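Local atomic coordinates of Fe-regulated protein B (Neisseria meningitidis, PDB entry 4AIP), a protein that probably imports iron across the meningococcal outer membrane as a TonB-dependent transporter, a beta barrel whose lumen is filled by a plug domain. Residues K683-N688 against K714-H719; R634-S639 against Y657-T662; N709-K714 against V730-R735; K224-G229 against K239-S244. All blocks are in the same frame, centred on the assembly; numbering follows the deposited sequence.

Contact 1 (K683-N688 against K714-H719)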
loop_
_atom_site.group_PDB
_atom_site.type_symbol
_atom_site.label_atom_id
_atom_site.label_comp_id
_atom_site.label_asym_id
_atom_site.label_seq_id
_atom_site.Cartn_x
_atom_site.Cartn_y
_atom_site.Cartn_z
ATOM N N LYS B 683 24.764 -23.996 24.321
ATOM C CA LYS B 683 23.832 -25.013 24.855
ATOM C C LYS B 683 23.034 -25.830 23.846
ATOM O O LYS B 683 22.621 -25.307 22.787
ATOM C CB LYS B 683 22.817 -24.387 25.816
ATOM C CG LYS B 683 23.448 -23.903 27.074
ATOM C CD LYS B 683 22.651 -22.765 27.633
ATOM C CE LYS B 683 21.847 -23.120 28.851
ATOM N NZ LYS B 683 21.759 -21.829 29.656
ATOM N N GLY B 684 22.804 -27.101 24.185
ATOM C CA GLY B 684 21.775 -27.913 23.540
ATOM C C GLY B 684 20.380 -27.542 24.015
ATOM O O GLY B 684 20.191 -26.862 24.997
ATOM N N PHE B 685 19.392 -28.031 23.312
ATOM C CA PHE B 685 18.004 -27.680 23.542
ATOM C C PHE B 685 17.260 -28.647 22.694
ATOM O O PHE B 685 17.796 -29.156 21.681
ATOM C CB PHE B 685 17.681 -26.224 23.111
ATOM C CG PHE B 685 18.082 -25.883 21.686
ATOM C CD1 PHE B 685 19.367 -25.351 21.416
ATOM C CD2 PHE B 685 17.161 -26.058 20.614
ATOM C CE1 PHE B 685 19.772 -25.018 20.091
ATOM C CE2 PHE B 685 17.519 -25.759 19.255
ATOM C CZ PHE B 685 18.847 -25.227 18.995
ATOM N N GLY B 686 16.025 -28.924 23.088
ATOM C CA GLY B 686 15.111 -29.649 22.197
ATOM C C GLY B 686 13.958 -28.725 21.919
ATOM O O GLY B 686 13.528 -28.007 22.801
ATOM N N VAL B 687 13.463 -28.730 20.689
ATOM C CA VAL B 687 12.183 -28.105 20.343
ATOM C C VAL B 687 11.181 -29.235 19.959
ATOM O O VAL B 687 11.507 -30.152 19.186
ATOM C CB VAL B 687 12.363 -27.130 19.145
ATOM C CG1 VAL B 687 11.142 -26.233 19.003
ATOM C CG2 VAL B 687 13.581 -26.231 19.322
ATOM N N ASN B 688 9.968 -29.154 20.492
ATOM C CA ASN B 688 8.924 -30.114 20.162
ATOM C C ASN B 688 7.677 -29.433 19.612
ATOM O O ASN B 688 7.206 -28.425 20.149
ATOM C CB ASN B 688 8.525 -30.925 21.389
ATOM C CG ASN B 688 9.691 -31.688 21.995
ATOM O OD1 ASN B 688 10.481 -31.119 22.718
ATOM N ND2 ASN B 688 9.789 -32.975 21.707
ATOM N N LYS B 714 10.337 -23.661 25.108
ATOM C CA LYS B 714 11.771 -23.633 25.326
ATOM C C LYS B 714 12.452 -22.267 25.066
ATOM O O LYS B 714 12.322 -21.736 23.984
ATOM C CB LYS B 714 12.441 -24.693 24.443
ATOM C CG LYS B 714 13.431 -25.538 25.226
ATOM C CD LYS B 714 14.542 -24.792 25.877
ATOM C CE LYS B 714 15.341 -25.736 26.778
ATOM N NZ LYS B 714 15.375 -27.070 26.056
ATOM N N PHE B 715 13.213 -21.762 26.037
ATOM C CA PHE B 715 14.117 -20.632 25.865
ATOM C C PHE B 715 15.476 -21.114 25.361
ATOM O O PHE B 715 16.198 -21.817 26.082
ATOM C CB PHE B 715 14.285 -19.868 27.196
ATOM C CG PHE B 715 15.229 -18.665 27.115
ATOM C CD1 PHE B 715 15.442 -17.987 25.899
ATOM C CD2 PHE B 715 15.863 -18.165 28.269
ATOM C CE1 PHE B 715 16.293 -16.877 25.826
ATOM C CE2 PHE B 715 16.757 -17.068 28.183
ATOM C CZ PHE B 715 16.944 -16.424 26.965
ATOM N N TYR B 716 15.864 -20.721 24.148
ATOM C CA TYR B 716 17.121 -21.186 23.597
ATOM C C TYR B 716 17.579 -20.292 22.515
ATOM O O TYR B 716 16.727 -19.577 21.926
ATOM C CB TYR B 716 16.990 -22.611 23.038
ATOM C CG TYR B 716 16.157 -22.680 21.776
ATOM C CD1 TYR B 716 14.750 -22.723 21.844
ATOM C CD2 TYR B 716 16.778 -22.639 20.473
ATOM C CE1 TYR B 716 13.974 -22.802 20.637
ATOM C CE2 TYR B 716 16.001 -22.667 19.271
ATOM C CZ TYR B 716 14.625 -22.769 19.357
ATOM O OH TYR B 716 13.855 -22.796 18.205
ATOM N N TYR B 717 18.901 -20.381 22.231
ATOM C CA TYR B 717 19.576 -19.806 21.037
ATOM C C TYR B 717 20.006 -20.869 20.051
ATOM O O TYR B 717 20.719 -21.781 20.404
ATOM C CB TYR B 717 20.803 -18.951 21.409
ATOM C CG TYR B 717 20.385 -17.766 22.250
ATOM C CD1 TYR B 717 19.948 -16.545 21.650
ATOM C CD2 TYR B 717 20.346 -17.871 23.658
ATOM C CE1 TYR B 717 19.573 -15.481 22.421
ATOM C CE2 TYR B 717 19.965 -16.797 24.436
ATOM C CZ TYR B 717 19.566 -15.609 23.816
ATOM O OH TYR B 717 19.162 -14.556 24.616
ATOM N N PRO B 718 19.599 -20.735 18.777
ATOM C CA PRO B 718 20.109 -21.687 17.778
ATOM C C PRO B 718 21.579 -21.468 17.568
ATOM O O PRO B 718 22.121 -20.405 17.895
ATOM C CB PRO B 718 19.348 -21.292 16.476
ATOM C CG PRO B 718 18.114 -20.596 16.965
ATOM C CD PRO B 718 18.621 -19.804 18.178
ATOM N N HIS B 719 22.194 -22.466 16.952
ATOM C CA HIS B 719 23.640 -22.506 16.742
ATOM C C HIS B 719 24.249 -21.726 15.562
ATOM O O HIS B 719 25.376 -21.237 15.684
ATOM C CB HIS B 719 24.161 -23.941 16.877
ATOM C CG HIS B 719 24.111 -24.425 18.293
ATOM N ND1 HIS B 719 24.370 -25.728 18.656
ATOM C CD2 HIS B 719 23.757 -23.781 19.434
ATOM C CE1 HIS B 719 24.190 -25.861 19.958
ATOM N NE2 HIS B 719 23.828 -24.693 20.452
#
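Phe-685 lays its ring over that of Tyr-716 where strand 681-694 meets the loop that follows strand 702-709. Followed outward from CB, the Phe-685 side chain stays against Tyr-716 along its whole ring, with further partners at its far end. Its CB lies 3.7 Å from Tyr-716 CB and also touches NZ of Lys-714, whose bent chain passes the carbonyl oxygen of Gly-686. At CG the chain turns between the backbone N and the carbonyl carbon (chi1 53°), and the ring then faces Tyr-716. CD2 and CE2 settle on Tyr-716 CD2, which stands over the centre of the Phe-685 ring; the offset stack has centroids 4.2 Å apart and planes 19° from parallel. On the other branch, Phe-685 CE1 reaches Tyr-717 O at 3.4 Å, and Phe-685 CZ, still over Tyr-716, also comes within 4.0 Å of Pro-718 CA. The same ring turns its edge to the face of His-719, with planes nearly perpendicular (85°).

His-719 NE2 donates a bent bond of 2.7 Å to Lys-683 O, approaching from above the carbonyl plane, while ND1 is hydrogen-bonded to the backbone N of Gly-633. Using both ring nitrogens fixes the rotation of the imidazole. Beyond the stack, Val-687 CG2 comes up to Tyr-716 CZ (3.6 Å). The result is an aromatic cluster, offset stack plus edge-to-face pair, fastening a long loop to the wall of the TonB-dependent beta barrel.

Contact 2 (R634-S639 against Y657-T662)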
loop_
_atom_site.group_PDB
_atom_site.type_symbol
_atom_site.label_atom_id
_atom_site.label_comp_id
_atom_site.label_asym_id
_atom_site.label_seq_id
_atom_site.Cartn_x
_atom_site.Cartn_y
_atom_site.Cartn_z
ATOM N N ARG B 634 25.806 -31.527 17.363
ATOM C CA ARG B 634 25.219 -32.632 16.681
ATOM C C ARG B 634 23.689 -32.567 16.777
ATOM O O ARG B 634 23.130 -32.328 17.860
ATOM C CB ARG B 634 25.697 -33.902 17.313
ATOM C CG ARG B 634 24.927 -35.030 16.722
ATOM C CD ARG B 634 25.803 -36.157 16.404
ATOM N NE ARG B 634 25.533 -37.247 17.326
ATOM C CZ ARG B 634 26.081 -37.354 18.525
ATOM N NH1 ARG B 634 26.919 -36.412 18.942
ATOM N NH2 ARG B 634 25.788 -38.389 19.307
ATOM N N THR B 635 23.001 -32.808 15.664
ATOM C CA THR B 635 21.604 -32.493 15.584
ATOM C C THR B 635 20.822 -33.712 15.283
ATOM O O THR B 635 21.070 -34.396 14.297
ATOM C CB THR B 635 21.382 -31.426 14.498
ATOM O OG1 THR B 635 21.933 -30.183 14.957
ATOM C CG2 THR B 635 19.919 -31.212 14.171
ATOM N N TRP B 636 19.827 -33.949 16.119
ATOM C CA TRP B 636 18.915 -35.067 15.950
ATOM C C TRP B 636 17.548 -34.524 15.587
ATOM O O TRP B 636 17.078 -33.527 16.153
ATOM C CB TRP B 636 18.760 -35.830 17.288
ATOM C CG TRP B 636 20.022 -36.375 17.822
ATOM C CD1 TRP B 636 21.004 -35.689 18.526
ATOM C CD2 TRP B 636 20.462 -37.710 17.725
ATOM N NE1 TRP B 636 22.010 -36.536 18.862
ATOM C CE2 TRP B 636 21.706 -37.789 18.389
ATOM C CE3 TRP B 636 19.933 -38.856 17.134
ATOM C CZ2 TRP B 636 22.448 -38.960 18.445
ATOM C CZ3 TRP B 636 20.673 -40.058 17.228
ATOM C CH2 TRP B 636 21.901 -40.088 17.865
ATOM N N THR B 637 16.862 -35.217 14.697
ATOM C CA THR B 637 15.479 -34.848 14.438
ATOM C C THR B 637 14.703 -36.112 14.318
ATOM O O THR B 637 15.244 -37.109 13.908
ATOM C CB THR B 637 15.265 -34.053 13.122
ATOM O OG1 THR B 637 15.618 -34.892 12.021
ATOM C CG2 THR B 637 16.049 -32.787 13.120
ATOM N N ALA B 638 13.418 -36.036 14.612
ATOM C CA ALA B 638 12.564 -37.190 14.571
ATOM C C ALA B 638 11.121 -36.724 14.331
ATOM O O ALA B 638 10.733 -35.628 14.786
ATOM C CB ALA B 638 12.634 -37.950 15.952
ATOM N N SER B 639 10.317 -37.599 13.736
ATOM C CA SER B 639 8.930 -37.323 13.654
ATOM C C SER B 639 8.076 -38.582 13.735
ATOM O O SER B 639 8.545 -39.659 13.443
ATOM C CB SER B 639 8.633 -36.520 12.392
ATOM O OG SER B 639 8.453 -37.370 11.279
ATOM N N TYR B 657 16.527 -31.900 18.231
ATOM C CA TYR B 657 17.339 -31.798 19.398
ATOM C C TYR B 657 18.690 -31.530 18.896
ATOM O O TYR B 657 19.215 -32.341 18.103
ATOM C CB TYR B 657 17.332 -33.088 20.214
ATOM C CG TYR B 657 18.160 -32.902 21.435
ATOM C CD1 TYR B 657 17.697 -32.103 22.494
ATOM C CD2 TYR B 657 19.453 -33.468 21.536
ATOM C CE1 TYR B 657 18.501 -31.862 23.629
ATOM C CE2 TYR B 657 20.240 -33.238 22.661
ATOM C CZ TYR B 657 19.766 -32.430 23.682
ATOM O OH TYR B 657 20.544 -32.212 24.783
ATOM N N VAL B 658 19.243 -30.385 19.298
ATOM C CA VAL B 658 20.624 -30.068 18.999
ATOM C C VAL B 658 21.436 -30.094 20.300
ATOM O O VAL B 658 21.134 -29.381 21.257
ATOM C CB VAL B 658 20.811 -28.747 18.096
ATOM C CG1 VAL B 658 19.504 -28.089 17.691
ATOM C CG2 VAL B 658 21.810 -27.728 18.666
ATOM N N GLN B 659 22.454 -30.943 20.332
ATOM C CA GLN B 659 23.375 -31.063 21.456
ATOM C C GLN B 659 24.287 -29.863 21.645
ATOM O O GLN B 659 24.437 -28.985 20.775
ATOM C CB GLN B 659 24.277 -32.277 21.262
ATOM C CG GLN B 659 23.545 -33.586 21.430
ATOM C CD GLN B 659 24.418 -34.750 21.007
ATOM O OE1 GLN B 659 23.947 -35.721 20.415
ATOM N NE2 GLN B 659 25.700 -34.646 21.295
ATOM N N LYS B 660 24.877 -29.852 22.830
ATOM C CA LYS B 660 25.830 -28.838 23.249
ATOM C C LYS B 660 26.993 -28.868 22.271
ATOM O O LYS B 660 27.417 -29.943 21.820
ATOM C CB LYS B 660 26.340 -29.162 24.658
ATOM C CG LYS B 660 27.159 -28.040 25.289
ATOM C CD LYS B 660 28.263 -28.656 26.128
ATOM C CE LYS B 660 28.959 -27.591 26.905
ATOM N NZ LYS B 660 29.476 -28.151 28.207
ATOM N N ALA B 661 27.480 -27.680 21.934
ATOM C CA ALA B 661 28.546 -27.503 20.938
ATOM C C ALA B 661 29.589 -26.695 21.608
ATOM O O ALA B 661 29.244 -25.916 22.521
ATOM C CB ALA B 661 28.027 -26.743 19.696
ATOM N N THR B 662 30.818 -26.810 21.095
ATOM C CA THR B 662 32.038 -26.249 21.686
ATOM C C THR B 662 32.964 -25.807 20.523
ATOM O O THR B 662 33.137 -26.536 19.520
ATOM C CB THR B 662 32.800 -27.364 22.576
ATOM O OG1 THR B 662 32.186 -27.512 23.881
ATOM C CG2 THR B 662 34.199 -27.008 22.805
HETATM O O HOH W 1 27.623 -31.669 19.551
#
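The beta hairpin of strands 635-644 and 649-662, part of the transporter's barrel wall, brings Trp-636 opposite Tyr-657 as an antiparallel hydrogen-bonded pair. Trp-636 N donates to Tyr-657 O at 2.6 Å, and Tyr-657 N returns a bond of 2.7 Å to Trp-636 O. One step on, Thr-635 and Val-658 form a non-hydrogen-bonded pair, after which Gln-659 N reaches Arg-634 O at 2.9 Å.

Gln-659 illustrates how one amide can serve two neighbours differently. Its CG lies beside the backbone N (chi1 -71°), and the extended chain carries OE1 to the indole of Trp-636. Trp-636 NE1 donates to Gln-659 OE1 at 2.6 Å in a nearly straight bond (167°), in the carbonyl plane and on a lone pair, with ring and amide almost coplanar. Arg-634 runs alongside Gln-659, its guanidinium turned 76° from the amide, and OE1 sits over the centre of the guanidinium face. No N-H of Arg-634 is aimed at that oxygen, but the positive charge would probably polarise the carbonyl. A water accepts from Arg-634 N and donates to Lys-660 O, bridging the strands where direct pairing stops.

Trp-636 and Tyr-657 share a face of the wall, where Trp-636 CD1 lies 4.0 Å from Tyr-657 CD2. On the other face, Thr-635 packs on Pro-93 of the plug region and gives its OG1 a partner in Gly-633 O. An antiparallel hairpin with one face against the plug is the arrangement of a TonB-dependent receptor's barrel wall.

Contact 3 (N709-K714 against V730-R735)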
loop_
_atom_site.group_PDB
_atom_site.type_symbol
_atom_site.label_atom_id
_atom_site.label_comp_id
_atom_site.label_asym_id
_atom_site.label_seq_id
_atom_site.Cartn_x
_atom_site.Cartn_y
_atom_site.Cartn_z
ATOM N N ASN B 709 3.803 -25.285 18.155
ATOM C CA ASN B 709 5.214 -25.368 17.892
ATOM C C ASN B 709 5.867 -24.842 19.106
ATOM O O ASN B 709 5.397 -23.868 19.718
ATOM C CB ASN B 709 5.610 -24.465 16.706
ATOM C CG ASN B 709 5.095 -24.980 15.342
ATOM O OD1 ASN B 709 4.649 -26.114 15.168
ATOM N ND2 ASN B 709 5.165 -24.113 14.372
ATOM N N ASN B 710 6.982 -25.488 19.424
ATOM C CA ASN B 710 7.706 -25.312 20.644
ATOM C C ASN B 710 6.747 -25.540 21.818
ATOM O O ASN B 710 6.638 -24.718 22.723
ATOM C CB ASN B 710 8.467 -23.978 20.686
ATOM C CG ASN B 710 9.450 -23.914 21.849
ATOM O OD1 ASN B 710 9.549 -24.865 22.668
ATOM N ND2 ASN B 710 10.184 -22.805 21.942
ATOM N N VAL B 711 6.087 -26.696 21.827
ATOM C CA VAL B 711 5.176 -27.034 22.929
ATOM C C VAL B 711 5.607 -26.581 24.334
ATOM O O VAL B 711 4.764 -26.065 25.055
ATOM C CB VAL B 711 4.857 -28.529 23.029
ATOM C CG1 VAL B 711 3.606 -28.708 23.924
ATOM C CG2 VAL B 711 4.612 -29.102 21.682
ATOM N N PHE B 712 6.883 -26.784 24.699
ATOM C CA PHE B 712 7.327 -26.554 26.058
ATOM C C PHE B 712 7.808 -25.160 26.270
ATOM O O PHE B 712 8.304 -24.830 27.329
ATOM C CB PHE B 712 8.346 -27.612 26.508
ATOM C CG PHE B 712 7.825 -28.974 26.362
ATOM C CD1 PHE B 712 6.771 -29.422 27.189
ATOM C CD2 PHE B 712 8.328 -29.803 25.356
ATOM C CE1 PHE B 712 6.247 -30.723 27.031
ATOM C CE2 PHE B 712 7.825 -31.107 25.163
ATOM C CZ PHE B 712 6.787 -31.584 25.986
ATOM N N ASN B 713 7.629 -24.320 25.252
ATOM C CA ASN B 713 8.054 -22.925 25.335
ATOM C C ASN B 713 9.511 -22.816 25.713
ATOM O O ASN B 713 9.868 -21.999 26.535
ATOM C CB ASN B 713 7.200 -22.157 26.340
ATOM C CG ASN B 713 7.220 -20.669 26.084
ATOM O OD1 ASN B 713 7.375 -20.196 24.931
ATOM N ND2 ASN B 713 7.048 -19.908 27.156
ATOM N N LYS B 714 10.337 -23.661 25.108
ATOM C CA LYS B 714 11.771 -23.633 25.326
ATOM C C LYS B 714 12.452 -22.267 25.066
ATOM O O LYS B 714 12.322 -21.736 23.984
ATOM C CB LYS B 714 12.441 -24.693 24.443
ATOM C CG LYS B 714 13.431 -25.538 25.226
ATOM C CD LYS B 714 14.542 -24.792 25.877
ATOM C CE LYS B 714 15.341 -25.736 26.778
ATOM N NZ LYS B 714 15.375 -27.070 26.056
ATOM N N VAL B 730 11.914 -18.986 18.613
ATOM C CA VAL B 730 10.622 -18.474 18.903
ATOM C C VAL B 730 10.137 -19.297 20.043
ATOM O O VAL B 730 10.302 -20.528 20.075
ATOM C CB VAL B 730 9.636 -18.501 17.684
ATOM C CG1 VAL B 730 8.245 -17.947 18.084
ATOM C CG2 VAL B 730 10.203 -17.658 16.438
ATOM N N GLY B 731 9.571 -18.633 21.037
ATOM C CA GLY B 731 8.903 -19.380 22.049
ATOM C C GLY B 731 7.720 -20.084 21.451
ATOM O O GLY B 731 7.541 -20.152 20.243
ATOM N N ARG B 732 6.904 -20.646 22.309
ATOM C CA ARG B 732 5.730 -21.378 21.868
ATOM C C ARG B 732 4.742 -20.524 21.049
ATOM O O ARG B 732 4.654 -19.338 21.270
ATOM C CB ARG B 732 5.083 -21.846 23.135
ATOM C CG ARG B 732 3.786 -22.465 23.038
ATOM C CD ARG B 732 3.280 -22.365 24.492
ATOM N NE ARG B 732 2.675 -23.618 24.936
ATOM C CZ ARG B 732 1.546 -24.119 24.415
ATOM N NH1 ARG B 732 0.915 -23.463 23.443
ATOM N NH2 ARG B 732 1.036 -25.264 24.856
ATOM N N ASP B 733 3.993 -21.161 20.148
ATOM C CA ASP B 733 3.357 -20.527 18.971
ATOM C C ASP B 733 2.296 -21.495 18.526
ATOM O O ASP B 733 2.599 -22.671 18.216
ATOM C CB ASP B 733 4.381 -20.356 17.824
ATOM C CG ASP B 733 3.835 -19.511 16.598
ATOM O OD1 ASP B 733 2.893 -18.686 16.796
ATOM O OD2 ASP B 733 4.391 -19.621 15.434
ATOM N N VAL B 734 1.050 -21.043 18.514
ATOM C CA VAL B 734 -0.007 -21.918 18.097
ATOM C C VAL B 734 -0.570 -21.344 16.832
ATOM O O VAL B 734 -0.812 -20.137 16.742
ATOM C CB VAL B 734 -1.050 -22.115 19.220
ATOM C CG1 VAL B 734 -1.444 -20.800 19.726
ATOM C CG2 VAL B 734 -2.306 -22.897 18.760
ATOM N N ARG B 735 -0.716 -22.199 15.824
ATOM C CA ARG B 735 -0.985 -21.711 14.472
ATOM C C ARG B 735 -2.097 -22.482 13.845
ATOM O O ARG B 735 -2.166 -23.711 13.918
ATOM C CB ARG B 735 0.251 -21.772 13.552
ATOM C CG ARG B 735 1.607 -21.872 14.243
ATOM C CD ARG B 735 2.811 -21.790 13.252
ATOM N NE ARG B 735 2.834 -20.486 12.586
ATOM C CZ ARG B 735 3.817 -20.028 11.838
ATOM N NH1 ARG B 735 4.915 -20.746 11.665
ATOM N NH2 ARG B 735 3.706 -18.839 11.293
#
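With CG swung to the side opposite the backbone N in both Asn-710 (chi1 -169°) and Asn-713 (chi1 -158°), two amides reach across to the start of the last barrel strand. Asn-710 ND2 donates to Val-730 O at 2.9 Å, in the amide plane and on a lone pair of the acceptor. Asn-710 ND2 also donates to Lys-714 O (3.1 Å), while Asn-710 OD1 accepts from Lys-714 N at 2.8 Å. Three bonds, two to Lys-714 of its own segment and one across to Val-730, fix the rotation of this amide. Asn-713 OD1 accepts from the backbone N of Arg-732 at 2.7 Å. A type I turn from Asn-710 to Asn-713 connects the two amides, and the aliphatic part of Arg-732 lies against this turn, with Arg-732 CB 3.3 Å from Asn-710 O.

Regular pairing begins at Asn-709, whose N donates a straight bond of 2.9 Å to Asp-733 O; the return bond is weak. Farther along, Asp-733 OD2 sits over a face of the Arg-735 guanidinium, while Asp-733 OD1 is bonded to Asn-196 N and Arg-735 NH2 to Thr-83. The segment 730-735, within the predicted TonB C-terminal box, leads into strand 733-741, flanked by strands 702-709 and 185-194 where the barrel closes.

Contact 4 (K224-G229 against K239-S244)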
loop_
_atom_site.group_PDB
_atom_site.type_symbol
_atom_site.label_atom_id
_atom_site.label_comp_id
_atom_site.label_asym_id
_atom_site.label_seq_id
_atom_site.Cartn_x
_atom_site.Cartn_y
_atom_site.Cartn_z
ATOM N N LYS B 224 4.336 -9.817 14.200
ATOM C CA LYS B 224 4.750 -8.934 15.288
ATOM C C LYS B 224 6.077 -9.378 15.914
ATOM O O LYS B 224 6.591 -10.425 15.549
ATOM C CB LYS B 224 3.647 -8.915 16.337
ATOM C CG LYS B 224 2.720 -7.740 16.238
ATOM C CD LYS B 224 2.098 -7.500 14.901
ATOM C CE LYS B 224 2.114 -5.986 14.612
ATOM N NZ LYS B 224 1.803 -5.641 13.193
ATOM N N ASP B 225 6.634 -8.554 16.818
ATOM C CA ASP B 225 7.685 -8.974 17.731
ATOM C C ASP B 225 7.322 -10.338 18.339
ATOM O O ASP B 225 6.181 -10.501 18.875
ATOM C CB ASP B 225 7.881 -7.955 18.851
ATOM C CG ASP B 225 8.579 -6.721 18.357
ATOM O OD1 ASP B 225 9.040 -6.701 17.182
ATOM O OD2 ASP B 225 8.715 -5.764 19.139
ATOM N N TYR B 226 8.241 -11.310 18.218
ATOM C CA TYR B 226 7.984 -12.635 18.735
ATOM C C TYR B 226 8.431 -12.772 20.180
ATOM O O TYR B 226 9.403 -12.150 20.612
ATOM C CB TYR B 226 8.622 -13.727 17.854
ATOM C CG TYR B 226 10.118 -13.846 17.966
ATOM C CD1 TYR B 226 10.956 -13.087 17.158
ATOM C CD2 TYR B 226 10.696 -14.730 18.886
ATOM C CE1 TYR B 226 12.321 -13.190 17.234
ATOM C CE2 TYR B 226 12.094 -14.844 18.984
ATOM C CZ TYR B 226 12.897 -14.062 18.144
ATOM O OH TYR B 226 14.261 -14.123 18.237
ATOM N N GLU B 227 7.691 -13.599 20.908
ATOM C CA GLU B 227 7.994 -13.920 22.284
ATOM C C GLU B 227 8.941 -15.131 22.307
ATOM O O GLU B 227 8.634 -16.169 21.742
ATOM C CB GLU B 227 6.694 -14.226 23.001
ATOM C CG GLU B 227 6.790 -14.496 24.480
ATOM C CD GLU B 227 5.413 -14.528 25.142
ATOM O OE1 GLU B 227 4.573 -13.654 24.820
ATOM O OE2 GLU B 227 5.193 -15.424 25.990
ATOM N N ALA B 228 10.108 -14.989 22.926
ATOM C CA ALA B 228 11.009 -16.140 23.119
ATOM C C ALA B 228 10.475 -17.081 24.205
ATOM O O ALA B 228 9.482 -16.775 24.881
ATOM C CB ALA B 228 12.368 -15.678 23.452
ATOM N N GLY B 229 11.123 -18.227 24.357
ATOM C CA GLY B 229 10.740 -19.192 25.364
ATOM C C GLY B 229 10.866 -18.659 26.781
ATOM O O GLY B 229 11.363 -17.554 27.043
ATOM N N LYS B 239 8.557 -9.991 27.280
ATOM C CA LYS B 239 8.961 -11.282 26.765
ATOM C C LYS B 239 9.230 -11.294 25.245
ATOM O O LYS B 239 9.577 -12.329 24.669
ATOM C CB LYS B 239 7.885 -12.300 27.078
ATOM C CG LYS B 239 7.569 -12.437 28.519
ATOM C CD LYS B 239 6.432 -13.403 28.689
ATOM C CE LYS B 239 6.312 -13.882 30.128
ATOM N NZ LYS B 239 6.145 -12.759 31.096
ATOM N N THR B 240 9.053 -10.159 24.591
ATOM C CA THR B 240 9.201 -10.128 23.156
ATOM C C THR B 240 10.593 -9.659 22.768
ATOM O O THR B 240 11.244 -8.934 23.493
ATOM C CB THR B 240 8.080 -9.320 22.442
ATOM O OG1 THR B 240 8.129 -7.945 22.821
ATOM C CG2 THR B 240 6.718 -9.898 22.725
ATOM N N VAL B 241 11.051 -10.135 21.623
ATOM C CA VAL B 241 12.329 -9.713 21.027
ATOM C C VAL B 241 12.132 -8.427 20.254
ATOM O O VAL B 241 11.460 -8.413 19.232
ATOM C CB VAL B 241 12.904 -10.843 20.125
ATOM C CG1 VAL B 241 14.182 -10.447 19.546
ATOM C CG2 VAL B 241 13.096 -12.086 20.947
ATOM N N PRO B 242 12.702 -7.335 20.758
ATOM C CA PRO B 242 12.540 -6.051 20.087
ATOM C C PRO B 242 12.987 -6.064 18.611
ATOM O O PRO B 242 14.018 -6.636 18.277
ATOM C CB PRO B 242 13.387 -5.099 20.938
ATOM C CG PRO B 242 13.432 -5.733 22.249
ATOM C CD PRO B 242 13.502 -7.196 21.985
ATOM N N TYR B 243 12.131 -5.480 17.777
ATOM C CA TYR B 243 12.354 -5.198 16.349
ATOM C C TYR B 243 12.505 -6.417 15.482
ATOM O O TYR B 243 13.303 -6.467 14.568
ATOM C CB TYR B 243 13.507 -4.226 16.137
ATOM C CG TYR B 243 13.334 -2.966 16.904
ATOM C CD1 TYR B 243 12.468 -1.950 16.450
ATOM C CD2 TYR B 243 14.015 -2.775 18.103
ATOM C CE1 TYR B 243 12.319 -0.774 17.160
ATOM C CE2 TYR B 243 13.852 -1.586 18.828
ATOM C CZ TYR B 243 13.016 -0.600 18.347
ATOM O OH TYR B 243 12.890 0.537 19.079
ATOM N N SER B 244 11.701 -7.397 15.788
ATOM C CA SER B 244 11.716 -8.663 15.116
ATOM C C SER B 244 10.414 -8.809 14.340
ATOM O O SER B 244 10.209 -9.798 13.668
ATOM C CB SER B 244 11.871 -9.785 16.145
ATOM O OG SER B 244 10.796 -9.817 17.064
#
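Residues 225-228 run beside 239-241 with a single backbone bridge at Glu-227 and Thr-240, flanked by bonds from Val-241 N to Tyr-226 O (2.8 Å) and from Ala-228 N to Lys-239 O (3.2 Å). Beyond the bridge a type II turn, Val-241 to Ser-244, bends back over Asp-225. Asp-225 OD1 accepts from Ser-244 N at 3.1 Å, met from above the carboxylate plane, and also from Ala-245 N, so two successive amides grip one oxygen. Ser-244 OG, held between its own backbone N and carbonyl carbon (chi1 61°), closes the turn by donating to Val-241 O at 2.7 Å and receives Tyr-226 N at 3.2 Å.

Both segments belong to the long loop between strands 212-223 and 246-259; in this family such loops usually lie on the extracellular side of the barrel, and here the loop doubles back on itself. At its base the side chain of Lys-224 is about 10 Å from that of Arg-276, which binds L-glutamate in another structure of the protein.

Inside the fold, Val-241 CG2 stands over one face of the Tyr-226 ring, a CH-pi contact 3.8 Å from the centroid and 27° off the normal, while Ser-244 CB touches CD1 and CE1 of Tyr-226. Tyr-226 OH is hydrogen-bonded to Pro-728 O. Nearer the bridge, Glu-227 and Lys-239 lie side by side, Glu-227 CG 3.6 Å from Lys-239 CB.

In the fold
Along the chain contact 4 comes first, then contact 2; contacts 1 and 3 follow with alternating segments and share Lys-714. In space they form a bent row. The centres of contacts 2 and 1 are 9 Å apart, those of contacts 1 and 3 are 11 Å apart, and those of contacts 3 and 4 are 13 Å apart. Contacts 1 and 4 also touch, through Phe-715 and Gly-229, whereas contacts 2 and 4 do not. Neighbouring strands 649-662 and 681-694 couple contacts 2 and 1; a probable hydrogen bond from Gly-731 N to Glu-227 O couples 3 and 4. Loop 710-732 therefore bridges late barrel strands to the loop after strand 212-223, bringing early and late parts of the barrel sequence together near its closure.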